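Local coordinates for protein probable thiol peroxidase (Chromobacterium violaceum, PDB 3KEB) that probably reduces peroxides by thiol chemistry, as a member of the redoxin family with a thioredoxin-like fold, at residues D20-L28 with I141-S152; D62-L70 with R154-F162. All blocks are in the same frame, centred on the assembly; numbering follows the deposited sequence.

In the fold
From the N terminus, the chain first forms the hairpin of strands 7-10 and 13-16, then the loop that carries residues 20-28. Its partner, residues 141-152, comes more than 110 residues later, so interaction 1 closes a long loop through most of the central sheet. Residues 62-70, at the start of helix 67-77, lie within this loop. Their partner, residues 154-162, comes after it, so interaction 2 closes a second loop and the two contacts cross along the chain. Interaction 1 ties the N-terminal loop to strands 139-143 and 149-154 and the turn between them. Interaction 2 ties helix 67-77 to the segment leading into helix 164-177. The centres are about 20 Å apart, yet Phe21 packs on Arg154 between them.

Interaction 1: residues D20-L28 with I141-S152; sequences DFPRKGDYL and ILADAANVVHYS
Phe21 brings the CE2 and CZ part of its ring to Ser152 and to CG1 of Ile141. The Phe21 ring reaches the strand because CG stands opposite the backbone N (chi1 -178°). Pro22 lays CB near Val149 CG2 and CG near Ile141 CD1. Its carbonyl O accepts a short hydrogen bond of 2.5 Å from Ser152 OG. Arg23 O sits against Val149 CB and CG1.

The Lys24 chain is bent at three torsions and curls back over the strand. Its NZ donates to a lone pair of His150 O at 2.6 Å, in the carbonyl plane. A water joins the same NZ to His150 ND1. The other ring nitrogen, NE2, gives a nearly straight bond to Asp144 OD2, which it meets from above the carboxylate plane. The imidazole is thus held at two points.

Arg23 to Asp26 form a type II turn. Gly25 N donates to Val149 O at 2.8 Å. Asp26 OD2 accepts from Arg23 N across the turn, while Asp26 O receives Val149 N at 2.7 Å. Tyr27 turns one ring face to Val148: CG2 lies 3.6 Å from the ring centroid, 19° off the normal, a CH-pi contact. Leu28 N donates to Asn147 O at 2.8 Å. Its branches part, CD1 meeting Ala143 CB at 3.7 Å and CD2 wedging between Ile141 CG2 and Val149 CG2. Ile53 and Tyr123 also touch Leu28.

Tyr27 and Val148 form a single beta bridge. The second segment spans the turn of the hairpin made by strands 139-143 and 149-154, with a classic beta bulge where His150 and Tyr151 face Leu142. The loop bridges to the turn before the outermost strand of this chain and lays Pro22 and Leu28 over strand 139-143 of the central sheet of a thioredoxin-like fold.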
loop_
_atom_site.group_PDB
_atom_site.type_symbol
_atom_site.label_atom_id
_atom_site.label_comp_id
_atom_site.label_asym_id
_atom_site.label_seq_id
_atom_site.Cartn_x
_atom_site.Cartn_y
_atom_site.Cartn_z
ATOM N N ASP A 20 -3.455 15.506 -14.509
ATOM C CA ASP A 20 -3.134 16.936 -14.540
ATOM C C ASP A 20 -2.391 17.314 -13.256
ATOM O O ASP A 20 -2.963 17.427 -12.181
ATOM C CB ASP A 20 -4.415 17.753 -14.608
ATOM C CG ASP A 20 -5.159 17.589 -15.949
ATOM O OD1 ASP A 20 -4.534 17.171 -16.953
ATOM O OD2 ASP A 20 -6.358 17.925 -15.999
ATOM N N PHE A 21 -1.122 17.559 -13.403
ATOM C CA PHE A 21 -0.265 17.856 -12.257
ATOM C C PHE A 21 -0.488 19.327 -11.908
ATOM O O PHE A 21 -0.543 20.177 -12.832
ATOM C CB PHE A 21 1.180 17.592 -12.657
ATOM C CG PHE A 21 2.176 17.831 -11.527
ATOM C CD1 PHE A 21 2.150 17.064 -10.424
ATOM C CD2 PHE A 21 3.154 18.797 -11.652
ATOM C CE1 PHE A 21 3.057 17.260 -9.427
ATOM C CE2 PHE A 21 4.071 19.017 -10.659
ATOM C CZ PHE A 21 4.017 18.248 -9.542
ATOM N N PRO A 22 -0.720 19.643 -10.623
ATOM C CA PRO A 22 -0.954 21.062 -10.248
ATOM C C PRO A 22 0.200 21.987 -10.601
ATOM O O PRO A 22 1.389 21.595 -10.538
ATOM C CB PRO A 22 -1.160 21.016 -8.739
ATOM C CG PRO A 22 -1.645 19.625 -8.485
ATOM C CD PRO A 22 -0.853 18.767 -9.443
ATOM N N ARG A 23 -0.173 23.195 -10.994
ATOM C CA ARG A 23 0.777 24.214 -11.450
ATOM C C ARG A 23 0.730 25.438 -10.568
ATOM O O ARG A 23 -0.248 25.661 -9.847
ATOM C CB ARG A 23 0.453 24.651 -12.875
ATOM C CG ARG A 23 0.709 23.572 -13.904
ATOM C CD ARG A 23 0.621 24.146 -15.327
ATOM N NE ARG A 23 -0.141 23.252 -16.180
ATOM C CZ ARG A 23 -0.665 23.607 -17.347
ATOM N NH1 ARG A 23 -0.478 24.828 -17.820
ATOM N NH2 ARG A 23 -1.357 22.720 -18.044
ATOM N N LYS A 24 1.786 26.243 -10.650
ATOM C CA LYS A 24 1.867 27.517 -9.954
ATOM C C LYS A 24 0.573 28.300 -10.174
ATOM O O LYS A 24 0.131 28.457 -11.325
ATOM C CB LYS A 24 3.065 28.334 -10.494
ATOM C CG LYS A 24 3.096 29.745 -9.943
ATOM C CD LYS A 24 4.530 30.356 -9.759
ATOM C CE LYS A 24 4.586 31.263 -8.445
ATOM N NZ LYS A 24 5.719 31.065 -7.383
ATOM N N GLY A 25 -0.004 28.794 -9.084
ATOM C CA GLY A 25 -1.215 29.580 -9.120
ATOM C C GLY A 25 -2.512 28.809 -8.964
ATOM O O GLY A 25 -3.557 29.416 -8.716
ATOM N N ASP A 26 -2.444 27.492 -9.132
ATOM C CA ASP A 26 -3.574 26.600 -8.860
ATOM C C ASP A 26 -3.850 26.460 -7.362
ATOM O O ASP A 26 -2.913 26.503 -6.531
ATOM C CB ASP A 26 -3.335 25.168 -9.395
ATOM C CG ASP A 26 -3.331 25.047 -10.886
ATOM O OD1 ASP A 26 -3.654 26.018 -11.611
ATOM O OD2 ASP A 26 -3.030 23.897 -11.339
ATOM N N TYR A 27 -5.122 26.268 -7.011
ATOM C CA TYR A 27 -5.507 25.771 -5.690
ATOM C C TYR A 27 -5.335 24.246 -5.713
ATOM O O TYR A 27 -5.650 23.604 -6.727
ATOM C CB TYR A 27 -6.941 26.148 -5.343
ATOM C CG TYR A 27 -7.127 27.594 -4.920
ATOM C CD1 TYR A 27 -7.025 27.978 -3.571
ATOM C CD2 TYR A 27 -7.403 28.569 -5.838
ATOM C CE1 TYR A 27 -7.225 29.303 -3.182
ATOM C CE2 TYR A 27 -7.595 29.884 -5.444
ATOM C CZ TYR A 27 -7.490 30.238 -4.112
ATOM O OH TYR A 27 -7.680 31.557 -3.750
ATOM N N LEU A 28 -4.753 23.688 -4.651
ATOM C CA LEU A 28 -4.600 22.224 -4.553
ATOM C C LEU A 28 -5.913 21.505 -4.747
ATOM O O LEU A 28 -6.996 21.928 -4.198
ATOM C CB LEU A 28 -3.973 21.806 -3.232
ATOM C CG LEU A 28 -2.537 22.217 -2.884
ATOM C CD1 LEU A 28 -2.285 22.065 -1.414
ATOM C CD2 LEU A 28 -1.508 21.442 -3.722
ATOM N N ILE A 141 5.364 19.586 -4.308
ATOM C CA ILE A 141 4.503 20.771 -4.475
ATOM C C ILE A 141 4.543 21.634 -3.245
ATOM O O ILE A 141 4.237 21.181 -2.151
ATOM C CB ILE A 141 3.027 20.375 -4.663
ATOM C CG1 ILE A 141 2.848 19.435 -5.839
ATOM C CG2 ILE A 141 2.111 21.636 -4.842
ATOM C CD1 ILE A 141 1.430 18.856 -5.954
ATOM N N LEU A 142 4.969 22.876 -3.424
ATOM C CA LEU A 142 4.970 23.884 -2.378
ATOM C C LEU A 142 3.679 24.692 -2.518
ATOM O O LEU A 142 3.414 25.304 -3.578
ATOM C CB LEU A 142 6.152 24.832 -2.536
ATOM C CG LEU A 142 6.204 26.057 -1.641
ATOM C CD1 LEU A 142 6.408 25.667 -0.170
ATOM C CD2 LEU A 142 7.275 27.069 -2.198
ATOM N N ALA A 143 2.916 24.730 -1.419
ATOM C CA ALA A 143 1.632 25.487 -1.353
ATOM C C ALA A 143 1.604 26.333 -0.102
ATOM O O ALA A 143 2.181 25.960 0.943
ATOM C CB ALA A 143 0.413 24.546 -1.375
ATOM N N ASP A 144 0.993 27.499 -0.207
ATOM C CA ASP A 144 0.827 28.356 0.961
ATOM C C ASP A 144 -0.344 27.920 1.852
ATOM O O ASP A 144 -0.992 26.904 1.597
ATOM C CB ASP A 144 0.732 29.816 0.541
ATOM C CG ASP A 144 -0.444 30.123 -0.348
ATOM O OD1 ASP A 144 -1.480 29.427 -0.272
ATOM O OD2 ASP A 144 -0.312 31.132 -1.104
ATOM N N ALA A 145 -0.661 28.708 2.869
ATOM C CA ALA A 145 -1.680 28.317 3.814
ATOM C C ALA A 145 -3.084 28.388 3.196
ATOM O O ALA A 145 -4.000 27.721 3.693
ATOM C CB ALA A 145 -1.607 29.174 5.072
ATOM N N ALA A 146 -3.229 29.127 2.079
ATOM C CA ALA A 146 -4.467 29.144 1.300
ATOM C C ALA A 146 -4.575 27.974 0.292
ATOM O O ALA A 146 -5.520 27.914 -0.513
ATOM C CB ALA A 146 -4.570 30.525 0.521
ATOM N N ASN A 147 -3.602 27.081 0.323
ATOM C CA ASN A 147 -3.460 25.958 -0.608
ATOM C C ASN A 147 -3.285 26.363 -2.060
ATOM O O ASN A 147 -3.590 25.618 -2.961
ATOM C CB ASN A 147 -4.588 24.929 -0.426
ATOM C CG ASN A 147 -4.586 24.338 0.972
ATOM O OD1 ASN A 147 -3.481 24.060 1.578
ATOM N ND2 ASN A 147 -5.760 24.219 1.546
ATOM N N VAL A 148 -2.708 27.538 -2.280
ATOM C CA VAL A 148 -2.291 27.945 -3.609
ATOM C C VAL A 148 -0.879 27.469 -3.853
ATOM O O VAL A 148 0.019 27.638 -2.999
ATOM C CB VAL A 148 -2.397 29.473 -3.782
ATOM C CG1 VAL A 148 -1.708 29.907 -5.050
ATOM C CG2 VAL A 148 -3.852 29.860 -3.789
ATOM N N VAL A 149 -0.668 26.896 -5.045
ATOM C CA VAL A 149 0.632 26.358 -5.453
ATOM C C VAL A 149 1.608 27.472 -5.842
ATOM O O VAL A 149 1.266 28.344 -6.660
ATOM C CB VAL A 149 0.452 25.347 -6.622
ATOM C CG1 VAL A 149 1.803 24.784 -7.133
ATOM C CG2 VAL A 149 -0.392 24.143 -6.162
ATOM N N HIS A 150 2.805 27.452 -5.238
ATOM C CA HIS A 150 3.926 28.390 -5.593
ATOM C C HIS A 150 5.048 27.754 -6.433
ATOM O O HIS A 150 5.754 28.433 -7.208
ATOM C CB HIS A 150 4.564 28.971 -4.322
ATOM C CG HIS A 150 3.683 29.929 -3.594
ATOM N ND1 HIS A 150 3.996 31.261 -3.433
ATOM C CD2 HIS A 150 2.484 29.751 -2.999
ATOM C CE1 HIS A 150 3.026 31.859 -2.769
ATOM N NE2 HIS A 150 2.094 30.964 -2.498
ATOM N N TYR A 151 5.174 26.436 -6.332
ATOM C CA TYR A 151 6.163 25.666 -7.076
ATOM C C TYR A 151 5.682 24.223 -7.172
ATOM O O TYR A 151 5.177 23.660 -6.173
ATOM C CB TYR A 151 7.530 25.694 -6.316
ATOM C CG TYR A 151 8.552 24.890 -6.989
ATOM C CD1 TYR A 151 9.300 25.437 -7.992
ATOM C CD2 TYR A 151 8.731 23.527 -6.676
ATOM C CE1 TYR A 151 10.268 24.667 -8.664
ATOM C CE2 TYR A 151 9.696 22.741 -7.353
ATOM C CZ TYR A 151 10.467 23.337 -8.326
ATOM O OH TYR A 151 11.423 22.639 -9.040
ATOM N N SER A 152 5.866 23.598 -8.323
ATOM C CA SER A 152 5.596 22.157 -8.437
ATOM C C SER A 152 6.593 21.513 -9.419
ATOM O O SER A 152 6.966 22.133 -10.404
ATOM C CB SER A 152 4.114 21.867 -8.831
ATOM O OG SER A 152 3.807 22.299 -10.150
HETATM O O HOH W 1 6.476 32.054 -4.721
#

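Interaction 2: residues D62-L70 with R154-F162; sequences DEHAGLLLL and RLANTRDFF
His64 and Thr158 meet through a short hydrogen bond, 2.6 Å between ND1 and OG1. The hydroxyl lies near the plane of the imidazole, at the ring edge. Either atom could be the donor. Thr158 holds OG1 between its own backbone N and carbonyl carbon (chi1 57°), which turns the hydroxyl to the ring. Arg159 runs beside His64, pointing the same way. His64 CE1 lies over one face of the guanidinium, 3.6 Å from Arg159 NE, with the two planes 46° apart. The backbones meet here too: Ala65 N makes a weak hydrogen bond to Thr158 O at 2.9 Å. A water donates to both Glu63 O and Arg159 O and bridges the two segments.

Further along, Leu68 and Leu69 meet the two phenylalanines. Leu68 CD2 comes to the edge of the Phe161 ring, 3.8 Å from CZ. Leu69 reaches deeper. Its CD1 touches Phe161 CD1 at 3.7 Å, and its CD2 lies 3.7 Å from Phe162 CZ and 4.0 Å from Leu155 CD1. The Leu69 and Phe162 side chains cross at about a right angle. This is the seam between the first turn of helix 67-77 and the segment leading to helix 164-177, in the thioredoxin-like fold of a redoxin.

Behind these contacts, each segment is shaped by its own turns. His64 is the centre of an inverse gamma turn, and Gly66 takes the N-cap position of the helix. On the other side, Asn157 OD1 accepts from Arg159 N in an Asx turn, within a type I turn from Asn157 to Asp160. Strand 7-10 lies next to both segments: Tyr10 packs edge-to-face with His64, and Val8 and Tyr10 touch Thr158.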
loop_
_atom_site.group_PDB
_atom_site.type_symbol
_atom_site.label_atom_id
_atom_site.label_comp_id
_atom_site.label_asym_id
_atom_site.label_seq_id
_atom_site.Cartn_x
_atom_site.Cartn_y
_atom_site.Cartn_z
ATOM N N ASP A 62 14.746 3.066 -1.370
ATOM C CA ASP A 62 15.897 3.809 -0.873
ATOM C C ASP A 62 16.344 4.792 -1.931
ATOM O O ASP A 62 15.916 5.966 -1.868
ATOM C CB ASP A 62 16.960 2.841 -0.437
ATOM C CG ASP A 62 18.133 3.529 0.235
ATOM O OD1 ASP A 62 18.009 4.745 0.604
ATOM O OD2 ASP A 62 19.158 2.793 0.396
ATOM N N GLU A 63 17.089 4.337 -2.943
ATOM C CA GLU A 63 17.525 5.270 -3.989
ATOM C C GLU A 63 16.432 5.678 -4.981
ATOM O O GLU A 63 16.488 6.803 -5.561
ATOM C CB GLU A 63 18.745 4.743 -4.725
ATOM C CG GLU A 63 18.506 3.464 -5.456
ATOM C CD GLU A 63 18.924 2.207 -4.698
ATOM O OE1 GLU A 63 19.539 1.378 -5.411
ATOM O OE2 GLU A 63 18.636 2.025 -3.454
ATOM N N HIS A 64 15.427 4.831 -5.189
ATOM C CA HIS A 64 14.362 5.157 -6.124
ATOM C C HIS A 64 13.228 5.859 -5.414
ATOM O O HIS A 64 12.292 5.224 -4.976
ATOM C CB HIS A 64 13.912 3.886 -6.838
ATOM C CG HIS A 64 14.926 3.355 -7.792
ATOM N ND1 HIS A 64 15.255 4.011 -8.961
ATOM C CD2 HIS A 64 15.692 2.239 -7.749
ATOM C CE1 HIS A 64 16.157 3.291 -9.616
ATOM N NE2 HIS A 64 16.437 2.205 -8.902
ATOM N N ALA A 65 13.359 7.181 -5.308
ATOM C CA ALA A 65 12.375 8.049 -4.750
ATOM C C ALA A 65 11.802 7.475 -3.467
ATOM O O ALA A 65 10.651 7.185 -3.380
ATOM C CB ALA A 65 11.293 8.321 -5.801
ATOM N N GLY A 66 12.659 7.310 -2.465
ATOM C CA GLY A 66 12.268 6.696 -1.195
ATOM C C GLY A 66 12.864 7.443 -0.061
ATOM O O GLY A 66 12.802 8.657 -0.017
ATOM N N LEU A 67 13.492 6.695 0.849
ATOM C CA LEU A 67 13.969 7.298 2.049
ATOM C C LEU A 67 15.104 8.291 1.820
ATOM O O LEU A 67 15.221 9.250 2.579
ATOM C CB LEU A 67 14.386 6.245 3.078
ATOM C CG LEU A 67 13.205 5.479 3.700
ATOM C CD1 LEU A 67 13.855 4.548 4.810
ATOM C CD2 LEU A 67 12.101 6.327 4.298
ATOM N N LEU A 68 15.950 8.080 0.815
ATOM C CA LEU A 68 17.056 9.058 0.594
ATOM C C LEU A 68 16.512 10.412 0.177
ATOM O O LEU A 68 16.910 11.453 0.682
ATOM C CB LEU A 68 18.009 8.515 -0.462
ATOM C CG LEU A 68 19.186 9.359 -0.844
ATOM C CD1 LEU A 68 20.169 9.359 0.336
ATOM C CD2 LEU A 68 19.827 8.727 -2.106
ATOM N N LEU A 69 15.585 10.404 -0.782
ATOM C CA LEU A 69 14.941 11.621 -1.187
ATOM C C LEU A 69 14.160 12.289 -0.081
ATOM O O LEU A 69 14.114 13.546 -0.016
ATOM C CB LEU A 69 13.966 11.317 -2.319
ATOM C CG LEU A 69 13.176 12.514 -2.945
ATOM C CD1 LEU A 69 14.042 13.507 -3.591
ATOM C CD2 LEU A 69 12.193 12.007 -3.970
ATOM N N LEU A 70 13.506 11.482 0.737
ATOM C CA LEU A 70 12.827 12.022 1.894
ATOM C C LEU A 70 13.838 12.723 2.803
ATOM O O LEU A 70 13.540 13.785 3.326
ATOM C CB LEU A 70 12.099 10.942 2.689
ATOM C CG LEU A 70 11.244 11.417 3.886
ATOM C CD1 LEU A 70 10.293 12.576 3.456
ATOM C CD2 LEU A 70 10.456 10.249 4.461
ATOM N N ARG A 154 7.657 17.438 -11.059
ATOM C CA ARG A 154 7.740 15.973 -11.068
ATOM C C ARG A 154 9.094 15.547 -11.500
ATOM O O ARG A 154 9.672 16.148 -12.390
ATOM C CB ARG A 154 6.735 15.427 -12.058
ATOM C CG ARG A 154 5.425 15.629 -11.580
ATOM C CD ARG A 154 4.422 15.063 -12.523
ATOM N NE ARG A 154 4.259 15.890 -13.728
ATOM C CZ ARG A 154 3.339 15.682 -14.667
ATOM N NH1 ARG A 154 2.510 14.674 -14.577
ATOM N NH2 ARG A 154 3.256 16.476 -15.759
ATOM N N LEU A 155 9.656 14.565 -10.816
ATOM C CA LEU A 155 10.921 14.043 -11.195
ATOM C C LEU A 155 10.834 13.284 -12.514
ATOM O O LEU A 155 9.959 12.437 -12.691
ATOM C CB LEU A 155 11.461 13.088 -10.101
ATOM C CG LEU A 155 11.812 13.648 -8.746
ATOM C CD1 LEU A 155 12.506 12.478 -7.919
ATOM C CD2 LEU A 155 12.694 14.890 -8.930
ATOM N N ALA A 156 11.783 13.545 -13.403
ATOM C CA ALA A 156 11.918 12.805 -14.652
ATOM C C ALA A 156 12.671 11.473 -14.532
ATOM O O ALA A 156 12.632 10.679 -15.457
ATOM C CB ALA A 156 12.533 13.698 -15.770
ATOM N N ASN A 157 13.339 11.260 -13.397
ATOM C CA ASN A 157 14.111 10.048 -13.123
ATOM C C ASN A 157 14.013 9.794 -11.625
ATOM O O ASN A 157 14.156 10.736 -10.862
ATOM C CB ASN A 157 15.589 10.196 -13.517
ATOM C CG ASN A 157 16.364 8.891 -13.414
ATOM O OD1 ASN A 157 16.467 8.308 -12.343
ATOM N ND2 ASN A 157 16.945 8.439 -14.527
ATOM N N THR A 158 13.811 8.533 -11.223
ATOM C CA THR A 158 13.548 8.177 -9.844
ATOM C C THR A 158 14.716 8.348 -8.927
ATOM O O THR A 158 14.482 8.413 -7.692
ATOM C CB THR A 158 13.037 6.720 -9.745
ATOM O OG1 THR A 158 13.977 5.842 -10.323
ATOM C CG2 THR A 158 11.663 6.537 -10.444
ATOM N N ARG A 159 15.931 8.404 -9.496
ATOM C CA ARG A 159 17.153 8.595 -8.685
ATOM C C ARG A 159 17.445 10.049 -8.404
ATOM O O ARG A 159 18.283 10.352 -7.542
ATOM C CB ARG A 159 18.333 7.961 -9.360
ATOM C CG ARG A 159 18.193 6.486 -9.530
ATOM C CD ARG A 159 19.444 5.957 -10.263
ATOM N NE ARG A 159 19.502 4.503 -10.191
ATOM C CZ ARG A 159 19.422 3.694 -11.235
ATOM N NH1 ARG A 159 19.276 4.152 -12.463
ATOM N NH2 ARG A 159 19.476 2.386 -11.027
ATOM N N ASP A 160 16.716 10.943 -9.086
ATOM C CA ASP A 160 16.991 12.354 -8.960
ATOM C C ASP A 160 16.474 12.903 -7.635
ATOM O O ASP A 160 15.559 12.359 -7.012
ATOM C CB ASP A 160 16.338 13.161 -10.079
ATOM C CG ASP A 160 16.929 12.900 -11.475
ATOM O OD1 ASP A 160 17.986 12.264 -11.620
ATOM O OD2 ASP A 160 16.291 13.386 -12.461
ATOM N N PHE A 161 16.975 14.085 -7.283
ATOM C CA PHE A 161 16.389 14.898 -6.227
ATOM C C PHE A 161 15.604 16.069 -6.801
ATOM O O PHE A 161 15.861 16.561 -7.902
ATOM C CB PHE A 161 17.444 15.414 -5.212
ATOM C CG PHE A 161 18.246 14.341 -4.513
ATOM C CD1 PHE A 161 17.714 13.114 -4.211
ATOM C CD2 PHE A 161 19.573 14.575 -4.182
ATOM C CE1 PHE A 161 18.465 12.132 -3.596
ATOM C CE2 PHE A 161 20.322 13.611 -3.547
ATOM C CZ PHE A 161 19.754 12.380 -3.260
ATOM N N PHE A 162 14.647 16.558 -6.019
ATOM C CA PHE A 162 13.940 17.784 -6.365
ATOM C C PHE A 162 14.894 18.975 -6.477
ATOM O O PHE A 162 15.982 18.970 -5.900
ATOM C CB PHE A 162 12.890 18.082 -5.280
ATOM C CG PHE A 162 11.916 16.965 -5.045
ATOM C CD1 PHE A 162 11.106 16.496 -6.087
ATOM C CD2 PHE A 162 11.773 16.410 -3.773
ATOM C CE1 PHE A 162 10.222 15.459 -5.895
ATOM C CE2 PHE A 162 10.830 15.396 -3.567
ATOM C CZ PHE A 162 10.075 14.921 -4.627
HETATM O O HOH W 2 18.581 8.589 -5.403
#